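Long-range contact in A151R (PDB 7CMA), which is a zinc-binding non-structural protein of African swine fever virus, possibly an oxygenase, whose biochemical role is not established: residues K91-Y102 and V123-N133. Sequence-based numbering, arbitrary orientation.
Sequences KIWSGEPRTQIY and VSTSVGPHIFN
V123, the last residue of helix 120-123, lays CG1 over one face of the Y102 ring, 3.8 Å from its centroid and nearly above it, which meets the criterion for a CH-pi contact. Y102 brings its ring there with CG anti to the backbone N. At S124 the chain has left the helix, and OG donates to Q100 OE1 over 2.7 Å, the hydroxyl tilted from the plane of the amide. A bend at chi2 turns the Q100 amide across to the neighbouring strand, where OE1 meets this serine. T125 exchanges two backbone bonds with I101: T125 N to I101 O at 2.8 Å, and I101 N to T125 O. S126 forms the intervening non-hydrogen-bonded pair with Q100. V127 pairs with T99 less evenly, since T99 N to V127 O is nearly straight (168°) whereas V127 N to T99 O bends to 132°. This register makes 125-127 antiparallel to strand 99-104, which on its other side pairs with strand 107-109, the strand carrying the zinc ligand H109. On the sheet face bearing T99, I101 and V127, the I101 CD1 methyl reaches V127 CG1. Beyond G128, P129 sets CB over the six-membered ring of W93, 3.7 Å from the centroid, a second CH-pi contact; W93 NE1 meanwhile donates to E96 O, which lies in the indole plane and ties the ring to its own loop. I131 CD1 then meets I101 CD1 tip to tip (3.9 Å). F132 closes this apolar cluster: its ring is inclined at 46° to that of W93, and its CZ lies 3.7 Å from T99 CG2 and close to I101 CG2, while W138 stacks on F132 from outside the two segments.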
loop_
_atom_site.group_PDB
_atom_site.type_symbol
_atom_site.label_atom_id
_atom_site.label_comp_id
_atom_site.label_asym_id
_atom_site.label_seq_id
_atom_site.Cartn_x
_atom_site.Cartn_y
_atom_site.Cartn_z
ATOM N N LYS A 91 -3.900 -5.830 20.971
ATOM C CA LYS A 91 -2.940 -4.744 20.655
ATOM C C LYS A 91 -1.732 -4.877 21.569
ATOM O O LYS A 91 -1.857 -5.521 22.618
ATOM C CB LYS A 91 -3.612 -3.380 20.814
ATOM C CG LYS A 91 -4.732 -3.100 19.830
ATOM C CD LYS A 91 -5.210 -1.669 19.868
ATOM C CE LYS A 91 -6.490 -1.451 19.093
ATOM N NZ LYS A 91 -6.893 -0.027 19.107
ATOM N N ILE A 92 -0.617 -4.243 21.203
ATOM C CA ILE A 92 0.632 -4.329 21.999
ATOM C C ILE A 92 1.122 -2.914 22.308
ATOM O O ILE A 92 0.903 -2.002 21.480
ATOM C CB ILE A 92 1.692 -5.177 21.272
ATOM C CG1 ILE A 92 2.082 -4.576 19.919
ATOM C CG2 ILE A 92 1.216 -6.616 21.135
ATOM C CD1 ILE A 92 3.457 -4.987 19.450
ATOM N N TRP A 93 1.700 -2.737 23.493
ATOM C CA TRP A 93 2.411 -1.494 23.879
ATOM C C TRP A 93 3.913 -1.780 23.956
ATOM O O TRP A 93 4.296 -2.671 24.720
ATOM C CB TRP A 93 1.864 -0.968 25.210
ATOM C CG TRP A 93 2.599 0.227 25.726
ATOM C CD1 TRP A 93 3.745 0.224 26.467
ATOM C CD2 TRP A 93 2.292 1.609 25.465
ATOM N NE1 TRP A 93 4.164 1.507 26.693
ATOM C CE2 TRP A 93 3.326 2.376 26.045
ATOM C CE3 TRP A 93 1.292 2.269 24.741
ATOM C CZ2 TRP A 93 3.333 3.769 25.998
ATOM C CZ3 TRP A 93 1.301 3.645 24.695
ATOM C CH2 TRP A 93 2.310 4.383 25.314
ATOM N N SER A 94 4.732 -0.998 23.256
ATOM C CA SER A 94 6.207 -1.167 23.323
ATOM C C SER A 94 6.831 -0.044 24.158
ATOM O O SER A 94 6.593 1.137 23.837
ATOM C CB SER A 94 6.817 -1.229 21.954
ATOM O OG SER A 94 8.215 -1.468 22.047
ATOM N N GLY A 95 7.709 -0.412 25.091
ATOM C CA GLY A 95 8.545 0.529 25.861
ATOM C C GLY A 95 8.002 0.746 27.264
ATOM O O GLY A 95 7.118 -0.023 27.680
ATOM N N GLU A 96 8.594 1.688 28.005
ATOM C CA GLU A 96 8.146 2.083 29.370
ATOM C C GLU A 96 6.648 2.383 29.332
ATOM O O GLU A 96 6.179 3.113 28.458
ATOM C CB GLU A 96 8.952 3.288 29.862
ATOM C CG GLU A 96 9.391 3.176 31.314
ATOM C CD GLU A 96 8.554 3.981 32.296
ATOM O OE1 GLU A 96 9.058 5.008 32.796
ATOM O OE2 GLU A 96 7.412 3.569 32.577
ATOM N N PRO A 97 5.838 1.758 30.214
ATOM C CA PRO A 97 4.386 1.916 30.166
ATOM C C PRO A 97 3.939 3.377 30.335
ATOM O O PRO A 97 2.851 3.712 29.886
ATOM C CB PRO A 97 3.879 1.064 31.341
ATOM C CG PRO A 97 4.984 0.054 31.572
ATOM C CD PRO A 97 6.264 0.789 31.232
ATOM N N ARG A 98 4.764 4.200 30.992
ATOM C CA ARG A 98 4.370 5.578 31.396
ATOM C C ARG A 98 4.753 6.566 30.286
ATOM O O ARG A 98 5.859 6.441 29.733
ATOM C CB ARG A 98 5.006 5.947 32.741
ATOM C CG ARG A 98 4.151 5.586 33.947
ATOM C CD ARG A 98 4.514 4.236 34.537
ATOM N NE ARG A 98 5.690 4.309 35.396
ATOM C CZ ARG A 98 6.502 3.289 35.658
ATOM N NH1 ARG A 98 7.548 3.463 36.447
ATOM N NH2 ARG A 98 6.271 2.101 35.125
ATOM N N THR A 99 3.813 7.435 29.904
ATOM C CA THR A 99 4.030 8.528 28.920
ATOM C C THR A 99 3.587 9.853 29.542
ATOM O O THR A 99 2.512 9.885 30.167
ATOM C CB THR A 99 3.294 8.249 27.603
ATOM O OG1 THR A 99 3.706 6.971 27.126
ATOM C CG2 THR A 99 3.565 9.280 26.530
ATOM N N GLN A 100 4.411 10.888 29.405
ATOM C CA GLN A 100 4.074 12.267 29.829
ATOM C C GLN A 100 3.140 12.886 28.785
ATOM O O GLN A 100 3.465 12.806 27.586
ATOM C CB GLN A 100 5.357 13.080 30.014
ATOM C CG GLN A 100 6.322 12.467 31.021
ATOM C CD GLN A 100 5.895 12.703 32.450
ATOM O OE1 GLN A 100 5.119 13.610 32.747
ATOM N NE2 GLN A 100 6.444 11.912 33.356
ATOM N N ILE A 101 1.937 13.279 29.206
ATOM C CA ILE A 101 0.883 13.830 28.306
ATOM C C ILE A 101 0.351 15.133 28.906
ATOM O O ILE A 101 0.478 15.317 30.129
ATOM C CB ILE A 101 -0.243 12.801 28.078
ATOM C CG1 ILE A 101 -1.094 12.591 29.334
ATOM C CG2 ILE A 101 0.326 11.493 27.559
ATOM C CD1 ILE A 101 -2.524 12.178 29.040
ATOM N N TYR A 102 -0.117 16.038 28.050
ATOM C CA TYR A 102 -0.697 17.340 28.454
ATOM C C TYR A 102 -1.889 17.651 27.552
ATOM O O TYR A 102 -1.764 17.498 26.317
ATOM C CB TYR A 102 0.361 18.445 28.380
ATOM C CG TYR A 102 -0.119 19.799 28.836
ATOM C CD1 TYR A 102 -0.436 20.035 30.163
ATOM C CD2 TYR A 102 -0.334 20.821 27.928
ATOM C CE1 TYR A 102 -0.900 21.271 30.587
ATOM C CE2 TYR A 102 -0.801 22.061 28.333
ATOM C CZ TYR A 102 -1.075 22.291 29.669
ATOM O OH TYR A 102 -1.531 23.516 30.070
ATOM N N VAL A 123 4.721 20.589 33.200
ATOM C CA VAL A 123 3.256 20.871 33.100
ATOM C C VAL A 123 2.516 19.585 32.694
ATOM O O VAL A 123 1.278 19.557 32.834
ATOM C CB VAL A 123 2.975 22.028 32.121
ATOM C CG1 VAL A 123 2.868 21.548 30.681
ATOM C CG2 VAL A 123 1.733 22.812 32.518
ATOM N N SER A 124 3.262 18.523 32.363
ATOM C CA SER A 124 2.715 17.235 31.850
ATOM C C SER A 124 2.351 16.315 33.022
ATOM O O SER A 124 2.832 16.569 34.139
ATOM C CB SER A 124 3.697 16.566 30.920
ATOM O OG SER A 124 4.833 16.096 31.630
ATOM N N THR A 125 1.608 15.238 32.742
ATOM C CA THR A 125 1.248 14.187 33.733
ATOM C C THR A 125 1.670 12.815 33.197
ATOM O O THR A 125 1.415 12.544 32.008
ATOM C CB THR A 125 -0.252 14.232 34.048
ATOM O OG1 THR A 125 -0.545 15.554 34.496
ATOM C CG2 THR A 125 -0.673 13.222 35.092
ATOM N N SER A 126 2.299 12.003 34.050
ATOM C CA SER A 126 2.694 10.605 33.754
ATOM C C SER A 126 1.451 9.714 33.770
ATOM O O SER A 126 0.794 9.647 34.811
ATOM C CB SER A 126 3.725 10.118 34.734
ATOM O OG SER A 126 4.677 9.289 34.090
ATOM N N VAL A 127 1.232 8.965 32.694
ATOM C CA VAL A 127 -0.070 8.301 32.407
ATOM C C VAL A 127 0.222 6.956 31.731
ATOM O O VAL A 127 1.326 6.829 31.157
ATOM C CB VAL A 127 -0.962 9.225 31.555
ATOM C CG1 VAL A 127 -1.399 8.578 30.253
ATOM C CG2 VAL A 127 -2.159 9.729 32.344
ATOM N N GLY A 128 -0.562 5.930 32.080
ATOM C CA GLY A 128 -0.416 4.555 31.564
ATOM C C GLY A 128 -0.746 4.474 30.075
ATOM O O GLY A 128 -1.048 5.482 29.448
ATOM N N PRO A 129 -0.591 3.291 29.447
ATOM C CA PRO A 129 -0.758 3.162 27.999
ATOM C C PRO A 129 -2.211 3.302 27.501
ATOM O O PRO A 129 -2.389 3.604 26.352
ATOM C CB PRO A 129 -0.226 1.751 27.725
ATOM C CG PRO A 129 -0.501 1.000 29.012
ATOM C CD PRO A 129 -0.248 2.019 30.101
ATOM N N HIS A 130 -3.204 3.084 28.370
ATOM C CA HIS A 130 -4.589 2.728 27.945
ATOM C C HIS A 130 -5.206 3.860 27.108
ATOM O O HIS A 130 -5.939 3.545 26.149
ATOM C CB HIS A 130 -5.451 2.370 29.159
ATOM C CG HIS A 130 -4.835 1.336 30.035
ATOM N ND1 HIS A 130 -5.080 -0.015 29.868
ATOM C CD2 HIS A 130 -3.916 1.436 31.019
ATOM C CE1 HIS A 130 -4.372 -0.695 30.747
ATOM N NE2 HIS A 130 -3.632 0.171 31.444
ATOM N N ILE A 131 -4.843 5.116 27.392
ATOM C CA ILE A 131 -5.470 6.312 26.754
ATOM C C ILE A 131 -5.080 6.373 25.268
ATOM O O ILE A 131 -5.757 7.083 24.513
ATOM C CB ILE A 131 -5.086 7.603 27.507
ATOM C CG1 ILE A 131 -5.866 8.811 26.980
ATOM C CG2 ILE A 131 -3.581 7.829 27.466
ATOM C CD1 ILE A 131 -5.546 10.116 27.685
ATOM N N PHE A 132 -4.042 5.637 24.862
ATOM C CA PHE A 132 -3.534 5.662 23.464
ATOM C C PHE A 132 -4.355 4.711 22.584
ATOM O O PHE A 132 -4.223 4.781 21.353
ATOM C CB PHE A 132 -2.043 5.322 23.433
ATOM C CG PHE A 132 -1.156 6.417 23.956
ATOM C CD1 PHE A 132 -0.853 7.516 23.167
ATOM C CD2 PHE A 132 -0.771 6.436 25.288
ATOM C CE1 PHE A 132 -0.062 8.540 23.663
ATOM C CE2 PHE A 132 -0.006 7.474 25.792
ATOM C CZ PHE A 132 0.343 8.527 24.977
ATOM N N ASN A 133 -5.267 3.946 23.192
ATOM C CA ASN A 133 -6.157 2.988 22.483
ATOM C C ASN A 133 -6.995 3.742 21.439
ATOM O O ASN A 133 -7.184 3.199 20.353
ATOM C CB ASN A 133 -7.036 2.220 23.470
ATOM C CG ASN A 133 -7.841 1.122 22.817
ATOM O OD1 ASN A 133 -9.060 1.065 22.980
ATOM N ND2 ASN A 133 -7.168 0.229 22.110
#